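Local coordinates for protein putative trimethylamine methyltransferase (Rhizobium meliloti, PDB 4YYC) that probably acts as a methyltransferase of the trimethylamine methyltransferase family, with its substrate not established here, at residues Pro207-Val212 and Thr386-His391; Asn163-Ala168 and His175-Thr180; Ala128-Gly131 and Thr135-Ala138; Gly258-Tyr263 and Gln268-Ser273; His391-Leu396 and Asp412-Met417. All coordinates share one frame; numbering follows the deposited sequence.

Contact 1 of 5, residues Pro207-Val212 and Thr386-His391; sequences PFMGSV and TNFVLH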
# COMPACT_ATOMS: atom_id res chain seq x y z
N PRO A 207 -3.25 8.07 25.61
CA PRO A 207 -3.37 9.53 25.46
C PRO A 207 -4.57 9.91 24.59
O PRO A 207 -4.87 9.24 23.64
CB PRO A 207 -2.09 9.95 24.80
CG PRO A 207 -1.32 8.76 24.56
CD PRO A 207 -1.98 7.54 25.10
N PHE A 208 -5.24 10.99 24.96
CA PHE A 208 -6.51 11.36 24.34
C PHE A 208 -6.48 12.79 23.83
O PHE A 208 -5.56 13.57 24.14
CB PHE A 208 -7.66 11.08 25.30
CG PHE A 208 -7.66 11.94 26.54
CD1 PHE A 208 -8.20 13.21 26.51
CD2 PHE A 208 -7.09 11.49 27.73
CE1 PHE A 208 -8.23 14.00 27.66
CE2 PHE A 208 -7.08 12.28 28.86
CZ PHE A 208 -7.66 13.55 28.83
N MSE A 209 -7.51 13.14 23.09
CA MSE A 209 -7.65 14.44 22.43
C MSE A 209 -8.75 15.23 23.09
O MSE A 209 -9.68 14.68 23.69
CB MSE A 209 -8.00 14.23 20.94
CG MSE A 209 -6.92 13.49 20.17
SE MSE A 209 -7.50 13.13 18.34
CE MSE A 209 -7.20 14.90 17.62
N GLY A 210 -8.68 16.54 22.94
CA GLY A 210 -9.62 17.44 23.57
C GLY A 210 -10.74 17.92 22.71
O GLY A 210 -10.80 17.67 21.51
N SER A 211 -11.68 18.62 23.34
CA SER A 211 -12.83 19.15 22.60
C SER A 211 -12.43 20.46 21.93
O SER A 211 -11.70 21.28 22.55
CB SER A 211 -14.00 19.43 23.54
OG SER A 211 -15.09 20.02 22.82
N VAL A 212 -12.92 20.66 20.71
CA VAL A 212 -12.62 21.87 19.94
C VAL A 212 -13.85 22.56 19.42
O VAL A 212 -13.75 23.53 18.68
CB VAL A 212 -11.59 21.62 18.81
CG1 VAL A 212 -10.25 21.22 19.40
CG2 VAL A 212 -12.09 20.59 17.85
N THR A 386 4.78 9.52 8.87
CA THR A 386 3.77 10.35 9.53
C THR A 386 3.91 10.19 11.06
O THR A 386 3.95 9.07 11.57
CB THR A 386 2.35 9.98 9.04
OG1 THR A 386 2.31 10.08 7.62
CG2 THR A 386 1.28 10.89 9.61
N ASN A 387 3.87 11.29 11.81
CA ASN A 387 4.03 11.24 13.25
C ASN A 387 2.73 10.98 13.98
O ASN A 387 2.72 10.26 14.97
CB ASN A 387 4.64 12.55 13.77
CG ASN A 387 6.04 12.80 13.26
OD1 ASN A 387 6.29 13.81 12.62
ND2 ASN A 387 6.95 11.88 13.53
N PHE A 388 1.62 11.55 13.52
CA PHE A 388 0.35 11.40 14.19
C PHE A 388 -0.68 11.06 13.14
O PHE A 388 -0.82 11.79 12.16
CB PHE A 388 -0.04 12.67 14.94
CG PHE A 388 -1.38 12.61 15.54
CD1 PHE A 388 -1.70 11.60 16.44
CD2 PHE A 388 -2.37 13.55 15.22
CE1 PHE A 388 -2.95 11.52 17.00
CE2 PHE A 388 -3.65 13.45 15.76
CZ PHE A 388 -3.93 12.43 16.65
N VAL A 389 -1.33 9.92 13.32
CA VAL A 389 -2.27 9.43 12.36
C VAL A 389 -3.66 9.43 12.97
O VAL A 389 -4.10 8.46 13.64
CB VAL A 389 -1.89 8.02 11.88
CG1 VAL A 389 -2.78 7.59 10.73
CG2 VAL A 389 -0.42 7.91 11.49
N LEU A 390 -4.40 10.49 12.67
CA LEU A 390 -5.82 10.49 12.92
C LEU A 390 -6.49 9.58 11.92
O LEU A 390 -6.01 9.39 10.80
CB LEU A 390 -6.35 11.93 12.78
CG LEU A 390 -7.72 12.20 13.41
CD1 LEU A 390 -7.71 11.87 14.89
CD2 LEU A 390 -8.06 13.67 13.12
N HIS A 391 -7.61 8.95 12.31
CA HIS A 391 -8.38 8.10 11.41
C HIS A 391 -7.62 6.83 11.02
O HIS A 391 -7.78 6.29 9.92
CB HIS A 391 -8.87 8.76 10.14
CG HIS A 391 -9.37 10.16 10.29
ND1 HIS A 391 -10.49 10.50 11.02
CD2 HIS A 391 -8.94 11.30 9.73
CE1 HIS A 391 -10.70 11.79 10.92
NE2 HIS A 391 -9.78 12.31 10.14
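Met-209, Phe-388 and Leu-390 meet inside a TIM barrel, the fold of the trimethylamine methyltransferase family. Strand 208-209 and strand 388-389 are not neighbours in the barrel wall. Their backbones stay well apart, with CA of Met-209 and CA of Leu-390 10.5 Å from each other. The side chains span the distance.

Met-209 is a selenomethionine, and its selenium does most of the touching. SE lies 3.7 Å from CD1 of Leu-390 and 4.0 Å from CZ of Phe-388. The second contact is a Met-aromatic pair of the edge type. SE is 83° off the ring normal, so it lies nearly in the plane of the Phe-388 ring, beyond CZ. Met-209 and Phe-388 reach towards each other from opposite directions. The Met-209 chain stays extended through chi2 and bends only at chi3 (78°). The bend leaves SE, not the methyl, as the atom nearer to Leu-390.

The contact is buried and apolar, and no polar atom takes part in it. One face of the Phe-388 ring has N of Leu-390 over its centre. The ring also meets that of Trp-119. Arg-355 and Leu-243, on other barrel strands, touch Leu-390.

Close by is a bound ligand of unknown identity, which probably came from the crystallisation liquor. The side chain of Leu-390 is about 4 Å from this unknown ligand. NE2 of the next residue, His-391, is hydrogen-bonded to it. The terminal methyl CE of Met-209 is 4.1 Å from CD1 of Leu-390.

Contact 2 of 5, residues Asn163-Ala168 and His175-Thr180; sequences NFVKLA and HSSGGT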
# COMPACT_ATOMS: atom_id res chain seq x y z
N ASN A 163 -17.89 2.20 23.35
CA ASN A 163 -17.41 0.98 22.71
C ASN A 163 -16.13 1.23 21.89
O ASN A 163 -15.22 0.40 21.90
CB ASN A 163 -18.47 0.34 21.85
CG ASN A 163 -19.55 -0.34 22.65
OD1 ASN A 163 -19.35 -0.68 23.82
ND2 ASN A 163 -20.70 -0.57 22.03
N PHE A 164 -16.08 2.32 21.14
CA PHE A 164 -14.89 2.65 20.36
C PHE A 164 -13.71 2.97 21.25
O PHE A 164 -12.60 2.57 20.92
CB PHE A 164 -15.13 3.74 19.33
CG PHE A 164 -15.88 3.24 18.09
CD1 PHE A 164 -15.24 2.46 17.14
CD2 PHE A 164 -17.21 3.62 17.85
CE1 PHE A 164 -15.92 2.01 16.01
CE2 PHE A 164 -17.91 3.13 16.72
CZ PHE A 164 -17.26 2.31 15.83
N VAL A 165 -13.95 3.67 22.37
CA VAL A 165 -12.88 3.88 23.31
C VAL A 165 -12.34 2.55 23.84
O VAL A 165 -11.13 2.34 23.93
CB VAL A 165 -13.27 4.83 24.43
CG1 VAL A 165 -12.15 4.94 25.45
CG2 VAL A 165 -13.52 6.22 23.85
N LYS A 166 -13.25 1.64 24.19
CA LYS A 166 -12.86 0.32 24.65
C LYS A 166 -12.04 -0.45 23.61
O LYS A 166 -11.01 -1.03 23.93
CB LYS A 166 -14.09 -0.51 25.06
CG LYS A 166 -14.87 0.04 26.26
CD LYS A 166 -16.11 -0.81 26.49
CE LYS A 166 -16.84 -0.38 27.74
NZ LYS A 166 -18.11 -1.10 27.98
N LEU A 167 -12.50 -0.44 22.35
CA LEU A 167 -11.78 -1.17 21.30
C LEU A 167 -10.43 -0.56 21.02
O LEU A 167 -9.45 -1.30 20.77
CB LEU A 167 -12.62 -1.19 20.02
CG LEU A 167 -13.93 -1.99 20.08
CD1 LEU A 167 -14.65 -1.79 18.77
CD2 LEU A 167 -13.73 -3.47 20.32
N ALA A 168 -10.33 0.76 21.11
CA ALA A 168 -9.05 1.43 20.96
C ALA A 168 -8.08 1.12 22.11
O ALA A 168 -6.88 0.96 21.88
CB ALA A 168 -9.24 2.94 20.87
N HIS A 175 -2.31 3.53 19.50
CA HIS A 175 -1.51 4.12 20.56
C HIS A 175 -2.24 5.22 21.31
O HIS A 175 -1.87 5.50 22.44
CB HIS A 175 -0.21 4.66 19.99
CG HIS A 175 0.48 3.65 19.11
ND1 HIS A 175 0.59 3.82 17.75
CD2 HIS A 175 1.05 2.46 19.39
CE1 HIS A 175 1.22 2.78 17.23
NE2 HIS A 175 1.49 1.93 18.21
N SER A 176 -3.19 5.86 20.66
CA SER A 176 -4.01 6.92 21.29
C SER A 176 -5.44 6.48 21.36
O SER A 176 -5.93 5.80 20.46
CB SER A 176 -3.93 8.16 20.42
OG SER A 176 -4.85 9.17 20.81
N SER A 177 -6.12 6.96 22.38
CA SER A 177 -7.57 6.79 22.55
C SER A 177 -8.37 7.59 21.55
O SER A 177 -9.51 7.26 21.24
CB SER A 177 -7.98 7.20 23.95
OG SER A 177 -9.23 6.68 24.33
N GLY A 178 -7.79 8.65 21.02
CA GLY A 178 -8.48 9.52 20.07
C GLY A 178 -9.28 10.65 20.73
O GLY A 178 -9.01 11.05 21.84
N GLY A 179 -10.23 11.16 19.93
CA GLY A 179 -11.03 12.29 20.29
C GLY A 179 -12.48 11.98 20.03
O GLY A 179 -13.09 11.19 20.73
N THR A 180 -13.04 12.56 18.99
CA THR A 180 -14.45 12.38 18.65
C THR A 180 -14.59 11.08 17.85
O THR A 180 -14.82 11.07 16.65
CB THR A 180 -14.92 13.58 17.84
OG1 THR A 180 -14.68 14.77 18.58
CG2 THR A 180 -16.37 13.50 17.45
O HOH W 1 -8.79 4.04 24.07
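Val-165 and Ser-177 make the closest approach between helix 163-168 and segment 175-180. CG1 of Val-165 sits 3.6 Å from OG of Ser-177. This is van der Waals packing of a methyl against a hydroxyl. CG1 points away from the backbone N of its own residue (chi1 175°), and OG of Ser-177 is turned in the same sense (chi1 -161°). Ala-168 lies one helical turn further on and faces the same segment. Its CB rests 4.3 Å from O of Ser-177 and slightly further from O of Ser-176.

The polar link is a water. It donates to O of Val-165 at 2.9 Å and lies 2.7 Å from OG of Ser-177. The water thus ties a helix carbonyl to the serine hydroxyl. That hydroxyl has a second partner, ND1 of His-200 on helix 192-202. NE2 of the same imidazole bonds O of Gly-179, so both nitrogens hold the segment.

Further out, Ser-176 forms an ST turn. Its OG accepts from N of Gly-178 at 3.0 Å, and it is also bonded to O of Pro-207. Gly-178 has a positive phi, where a side chain would press on the preceding carbonyl O.

The backbone of 175-180 is bonded to Phe-137 at one edge and to Pro-207 and Met-209 at the other. It therefore fills the place of a wall strand, although its geometry is irregular. A helix packed outside such a wall segment is the layering of a TIM barrel.

Contact 3 of 5, residues Ala128-Gly131 and Thr135-Ala138; sequences AQIG and TVFA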
# COMPACT_ATOMS: atom_id res chain seq x y z
N ALA A 128 3.34 8.82 24.51
CA ALA A 128 3.69 8.69 23.08
C ALA A 128 4.52 9.86 22.64
O ALA A 128 4.20 10.99 22.95
CB ALA A 128 2.45 8.62 22.23
N GLN A 129 5.58 9.60 21.92
CA GLN A 129 6.36 10.65 21.31
C GLN A 129 5.63 11.17 20.10
O GLN A 129 5.28 10.38 19.24
CB GLN A 129 7.78 10.20 20.91
CG GLN A 129 8.58 11.31 20.23
CD GLN A 129 9.99 10.90 19.88
OE1 GLN A 129 10.74 10.57 20.81
NE2 GLN A 129 10.40 10.95 18.57
N ILE A 130 5.58 12.50 19.96
CA ILE A 130 5.05 13.14 18.77
C ILE A 130 6.19 13.87 18.07
O ILE A 130 6.74 14.81 18.62
CB ILE A 130 3.90 14.11 19.12
CG1 ILE A 130 2.66 13.31 19.58
CG2 ILE A 130 3.50 14.96 17.94
CD1 ILE A 130 1.96 12.47 18.52
N GLY A 131 6.59 13.37 16.89
CA GLY A 131 7.69 13.95 16.14
C GLY A 131 8.82 12.98 15.89
O GLY A 131 8.85 11.86 16.42
N THR A 135 5.78 7.17 15.25
CA THR A 135 4.45 7.13 14.60
C THR A 135 3.44 6.69 15.64
O THR A 135 3.63 5.70 16.33
CB THR A 135 4.45 6.19 13.37
OG1 THR A 135 5.27 6.75 12.35
CG2 THR A 135 3.04 6.01 12.80
N VAL A 136 2.35 7.48 15.74
CA VAL A 136 1.31 7.27 16.73
C VAL A 136 -0.03 7.18 16.00
O VAL A 136 -0.45 8.12 15.34
CB VAL A 136 1.28 8.48 17.70
CG1 VAL A 136 0.14 8.38 18.69
CG2 VAL A 136 2.62 8.58 18.44
N PHE A 137 -0.73 6.06 16.18
CA PHE A 137 -2.02 5.81 15.56
C PHE A 137 -3.15 6.20 16.51
O PHE A 137 -3.15 5.80 17.69
CB PHE A 137 -2.19 4.35 15.21
CG PHE A 137 -1.26 3.85 14.15
CD1 PHE A 137 -1.01 4.59 13.02
CD2 PHE A 137 -0.68 2.57 14.26
CE1 PHE A 137 -0.17 4.07 12.01
CE2 PHE A 137 0.14 2.07 13.25
CZ PHE A 137 0.40 2.82 12.14
N ALA A 138 -4.17 6.86 15.96
CA ALA A 138 -5.39 7.22 16.69
C ALA A 138 -6.61 6.83 15.89
O ALA A 138 -6.54 6.72 14.65
CB ALA A 138 -5.48 8.70 16.95
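Val-136 packs against Ala-128 and Ile-130 through one methyl, CG2. This methyl meets CB of Ala-128 at 3.8 Å and CD1 of Ile-130 at 3.9 Å. CG2 lies opposite the carbonyl carbon of its own residue about CA-CB, which points it at strand 128-131. The Ile-130 side chain crosses that of Val-136 at about a right angle.

The same methyl also meets a backbone oxygen. O of Gln-129 is 3.3 Å from CG2 of Val-136, a tight contact of a carbonyl against a methyl.

The two strands do not pair with each other. Their axes come within 7.0 Å and their directions differ by 116°. Strand 128-131 pairs with strand 116-119 in an antiparallel hairpin. Strand 134-137 belongs to the barrel wall and runs parallel to strand 388-389. The hairpin packs across the start of the wall strand, consistent with a cover over the N-terminal end of a TIM barrel. Trp-119 of the hairpin touches Val-136 too.

One polar bond lies within segment 128-131. NE2 of Gln-129 donates to O of Gly-131 at 2.8 Å, almost straight at 170°. The oxygen lies in the plane of the Gln-129 amide, while NE2 stands above the plane of the Gly-131 carbonyl.

Contact 4 of 5, residues Gly258-Tyr263 and Gln268-Ser273; sequences GAAKVY and QACVVS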
# COMPACT_ATOMS: atom_id res chain seq x y z
N GLY A 258 -10.48 30.06 18.41
CA GLY A 258 -10.79 30.10 19.84
C GLY A 258 -10.29 28.89 20.60
O GLY A 258 -9.73 29.05 21.69
N ALA A 259 -10.46 27.70 20.02
CA ALA A 259 -9.90 26.51 20.65
C ALA A 259 -8.36 26.54 20.65
O ALA A 259 -7.75 26.20 21.66
CB ALA A 259 -10.38 25.25 19.96
N ALA A 260 -7.77 26.99 19.55
CA ALA A 260 -6.31 27.09 19.46
C ALA A 260 -5.76 28.00 20.53
O ALA A 260 -4.75 27.66 21.18
CB ALA A 260 -5.88 27.59 18.08
N LYS A 261 -6.44 29.13 20.77
CA LYS A 261 -5.97 30.06 21.81
C LYS A 261 -5.99 29.41 23.22
O LYS A 261 -5.02 29.57 24.01
CB LYS A 261 -6.76 31.38 21.79
CG LYS A 261 -6.51 32.17 20.53
CD LYS A 261 -7.15 33.55 20.46
CE LYS A 261 -8.64 33.54 20.51
NZ LYS A 261 -9.14 34.95 20.40
N VAL A 262 -7.05 28.66 23.52
CA VAL A 262 -7.10 28.00 24.82
C VAL A 262 -5.98 26.99 24.97
O VAL A 262 -5.23 27.02 25.93
CB VAL A 262 -8.46 27.30 25.04
CG1 VAL A 262 -8.46 26.44 26.31
CG2 VAL A 262 -9.61 28.30 25.02
N TYR A 263 -5.88 26.06 24.03
CA TYR A 263 -4.89 25.03 24.15
C TYR A 263 -3.46 25.53 24.13
O TYR A 263 -2.65 25.11 24.98
CB TYR A 263 -5.13 23.96 23.08
CG TYR A 263 -6.39 23.15 23.39
CD1 TYR A 263 -6.52 22.50 24.60
CD2 TYR A 263 -7.44 23.04 22.48
CE1 TYR A 263 -7.62 21.73 24.90
CE2 TYR A 263 -8.56 22.28 22.80
CZ TYR A 263 -8.63 21.63 24.00
OH TYR A 263 -9.74 20.88 24.28
N GLN A 268 -0.92 22.80 25.51
CA GLN A 268 -1.50 21.64 24.86
C GLN A 268 -1.34 21.77 23.35
O GLN A 268 -1.11 22.87 22.84
CB GLN A 268 -2.96 21.49 25.24
CG GLN A 268 -3.17 21.43 26.73
CD GLN A 268 -2.35 20.36 27.37
OE1 GLN A 268 -2.50 19.17 27.01
NE2 GLN A 268 -1.43 20.74 28.28
N ALA A 269 -1.36 20.65 22.64
CA ALA A 269 -0.93 20.66 21.26
C ALA A 269 -2.09 20.93 20.30
O ALA A 269 -3.19 20.39 20.46
CB ALA A 269 -0.25 19.35 20.89
N CYS A 270 -1.79 21.70 19.27
CA CYS A 270 -2.71 22.00 18.20
C CYS A 270 -2.27 21.27 16.93
O CYS A 270 -1.09 21.39 16.53
CB CYS A 270 -2.72 23.49 17.91
SG CYS A 270 -3.55 24.44 19.21
N VAL A 271 -3.19 20.50 16.32
CA VAL A 271 -2.91 19.82 15.06
C VAL A 271 -3.50 20.69 13.96
O VAL A 271 -4.70 20.61 13.68
CB VAL A 271 -3.51 18.38 15.02
CG1 VAL A 271 -3.05 17.66 13.74
CG2 VAL A 271 -3.20 17.61 16.29
N VAL A 272 -2.68 21.55 13.36
CA VAL A 272 -3.18 22.55 12.40
C VAL A 272 -3.36 21.91 11.04
O VAL A 272 -2.38 21.55 10.37
CB VAL A 272 -2.23 23.79 12.32
CG1 VAL A 272 -2.73 24.75 11.23
CG2 VAL A 272 -2.19 24.48 13.65
N SER A 273 -4.60 21.78 10.60
CA SER A 273 -4.92 20.86 9.52
C SER A 273 -5.81 21.50 8.46
O SER A 273 -7.03 21.62 8.62
CB SER A 273 -5.65 19.61 10.09
OG SER A 273 -4.82 18.93 11.04
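Ala-260 is the first residue of helix 258-263 to meet strand 269-273. Its CA is 3.8 Å from SG of Cys-270, and its CB is 4.1 Å from the same sulfur. The thiol thus rests against the helix backbone where a small side chain lets it come close.

Tyr-263, almost one turn later, makes most of the helix's side of the contact. Its CB lies 4.2 Å from SG of Cys-270. Its CD1 lies 3.8 Å from CB of Gln-268, and the two side chains pass at a slant. The phenol oxygen points away from segment 268-273 and is hydrogen-bonded to O of Ser-211. O of Tyr-263 accepts from N of Gln-268 at 2.9 Å (160° at the hydrogen). That bond closes the short connection between helix and strand.

The Gln-268 chain bends at chi2 (-55°), which leads its amide away from the tyrosine. There OE1 bonds Val-239 N and Thr-240 OG1, while NE2 bonds O of His-266 and of Asn-237.

Strand 240-245 is followed, after the short strand 251-252 of another sheet, by helix 254-265 and strand 269-277. The first and last are parallel neighbours. This is a beta-alpha-beta crossover, the repeating unit of a TIM barrel.

Contact 5 of 5, residues His391-Leu396 and Asp412-Met417; sequences HAAGWL and DQLGMM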
# COMPACT_ATOMS: atom_id res chain seq x y z
N HIS A 391 -7.61 8.95 12.31
CA HIS A 391 -8.38 8.10 11.41
C HIS A 391 -7.62 6.83 11.02
O HIS A 391 -7.78 6.29 9.92
CB HIS A 391 -8.87 8.76 10.14
CG HIS A 391 -9.37 10.16 10.29
ND1 HIS A 391 -10.49 10.50 11.02
CD2 HIS A 391 -8.94 11.30 9.73
CE1 HIS A 391 -10.70 11.79 10.92
NE2 HIS A 391 -9.78 12.31 10.14
N ALA A 392 -6.77 6.34 11.90
CA ALA A 392 -6.03 5.11 11.58
C ALA A 392 -6.89 3.87 11.48
O ALA A 392 -6.51 2.92 10.80
CB ALA A 392 -4.92 4.91 12.60
N ALA A 393 -8.04 3.86 12.14
CA ALA A 393 -9.00 2.74 12.07
C ALA A 393 -10.40 3.19 12.28
O ALA A 393 -10.67 4.04 13.16
CB ALA A 393 -8.68 1.66 13.06
N GLY A 394 -11.31 2.60 11.54
CA GLY A 394 -12.74 2.79 11.75
C GLY A 394 -13.51 3.65 10.77
O GLY A 394 -14.76 3.59 10.76
N TRP A 395 -12.83 4.48 9.97
CA TRP A 395 -13.50 5.36 9.01
C TRP A 395 -14.13 4.60 7.86
O TRP A 395 -13.47 3.79 7.19
CB TRP A 395 -12.44 6.32 8.47
CG TRP A 395 -12.75 7.22 7.34
CD1 TRP A 395 -13.06 6.88 6.05
CD2 TRP A 395 -12.66 8.65 7.35
NE1 TRP A 395 -13.11 8.02 5.25
CE2 TRP A 395 -12.88 9.11 6.04
CE3 TRP A 395 -12.42 9.60 8.36
CZ2 TRP A 395 -12.88 10.46 5.72
CZ3 TRP A 395 -12.41 10.91 8.03
CH2 TRP A 395 -12.66 11.33 6.73
N LEU A 396 -15.37 4.96 7.55
CA LEU A 396 -16.05 4.45 6.39
C LEU A 396 -16.89 5.59 5.82
O LEU A 396 -17.18 6.60 6.49
CB LEU A 396 -16.92 3.23 6.85
CG LEU A 396 -17.42 2.26 5.80
CD1 LEU A 396 -16.28 1.61 5.03
CD2 LEU A 396 -18.23 1.18 6.50
N ASP A 412 -5.93 -4.35 12.67
CA ASP A 412 -5.08 -5.48 12.30
C ASP A 412 -3.97 -5.02 11.34
O ASP A 412 -2.77 -5.32 11.54
CB ASP A 412 -5.97 -6.58 11.73
CG ASP A 412 -5.24 -7.80 11.34
OD1 ASP A 412 -4.21 -8.14 11.99
OD2 ASP A 412 -5.71 -8.47 10.38
N GLN A 413 -4.35 -4.21 10.35
CA GLN A 413 -3.39 -3.61 9.46
C GLN A 413 -2.40 -2.76 10.23
O GLN A 413 -1.19 -2.72 9.91
CB GLN A 413 -4.07 -2.84 8.31
CG GLN A 413 -4.87 -3.73 7.39
CD GLN A 413 -3.99 -4.75 6.64
OE1 GLN A 413 -3.00 -4.37 6.01
NE2 GLN A 413 -4.33 -6.01 6.74
N LEU A 414 -2.88 -2.03 11.23
CA LEU A 414 -1.96 -1.21 12.02
C LEU A 414 -0.88 -2.05 12.67
O LEU A 414 0.26 -1.59 12.80
CB LEU A 414 -2.70 -0.36 13.06
CG LEU A 414 -3.78 0.59 12.53
CD1 LEU A 414 -4.40 1.28 13.73
CD2 LEU A 414 -3.23 1.60 11.53
N GLY A 415 -1.23 -3.24 13.16
CA GLY A 415 -0.20 -4.14 13.73
C GLY A 415 0.85 -4.52 12.69
O GLY A 415 2.05 -4.62 13.02
N MSE A 416 0.43 -4.67 11.43
CA MSE A 416 1.37 -5.01 10.35
C MSE A 416 2.27 -3.83 10.12
O MSE A 416 3.47 -4.00 9.94
CB MSE A 416 0.62 -5.38 9.09
CG MSE A 416 0.01 -6.74 9.34
SE MSE A 416 -0.91 -7.21 7.64
CE MSE A 416 -2.27 -8.33 8.60
N MSE A 417 1.73 -2.63 10.13
CA MSE A 417 2.54 -1.44 9.94
C MSE A 417 3.55 -1.26 11.07
O MSE A 417 4.71 -0.91 10.84
CB MSE A 417 1.70 -0.16 9.85
CG MSE A 417 0.68 -0.15 8.73
SE MSE A 417 1.43 -0.31 6.91
CE MSE A 417 -0.05 -1.26 5.97
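CA of Ala-392 and CA of Leu-414 are 7.5 Å apart, the nearest backbone approach between the turn after strand 388-389 and helix 412-417. One leucine from the helix fills that gap.

Both methyls of Leu-414 are used. CD1 lies 3.8 Å from CB of Ala-392, and CD2 lies 3.9 Å from the same atom, so the alanine methyl faces the fork of the leucine. CD2 also lies 3.6 Å from O of Ala-392. That oxygen is hydrogen-bonded to Ser-359 OG. CB of Ala-393 adds a looser contact, 4.3 Å from CD1 of Leu-414. CG of the leucine stands anti to the carbonyl carbon (chi1 -58°), which directs the fork at Ala-392.

Next to Ala-392, the rings of His-391 and Trp-395 meet edge-to-face, with CZ3 of Trp-395 3.4 Å above the centre of the imidazole. N of Gly-394 is bonded to OD2 of Asp-410 on helix 404-420.

Leu-414 also packs on Phe-137 of strand 134-137 and on Leu-378 of helix 368-383. Helix 404-420 thus lies outside the wall strands 134-137 and 388-389. From another side, its Gln-413 bonds Asn-376 of the second subunit.

Overall arrangement
The five contacts lie in one TIM barrel. Along the chain they come as contact 3, then contact 2, then contact 1, which encloses contact 4, and finally contact 5. Contacts 1 and 3 are joined by neighbouring strands 388-389 and 134-137, with centres about 9 Å apart. Contact 2 meets both, as 175-180 lies between 135-138 and 207-212. Contact 4 shares the central sheet with contact 1, about 12 Å away between centres. Contact 5 continues from contact 1 through His-391 and touches contact 3 at Phe-137. Contacts 4 and 5 are farthest apart, about 25 Å between centres. Wall, interior, end cover and outer helices are thus connected, with contact 1 close to the unidentified ligand.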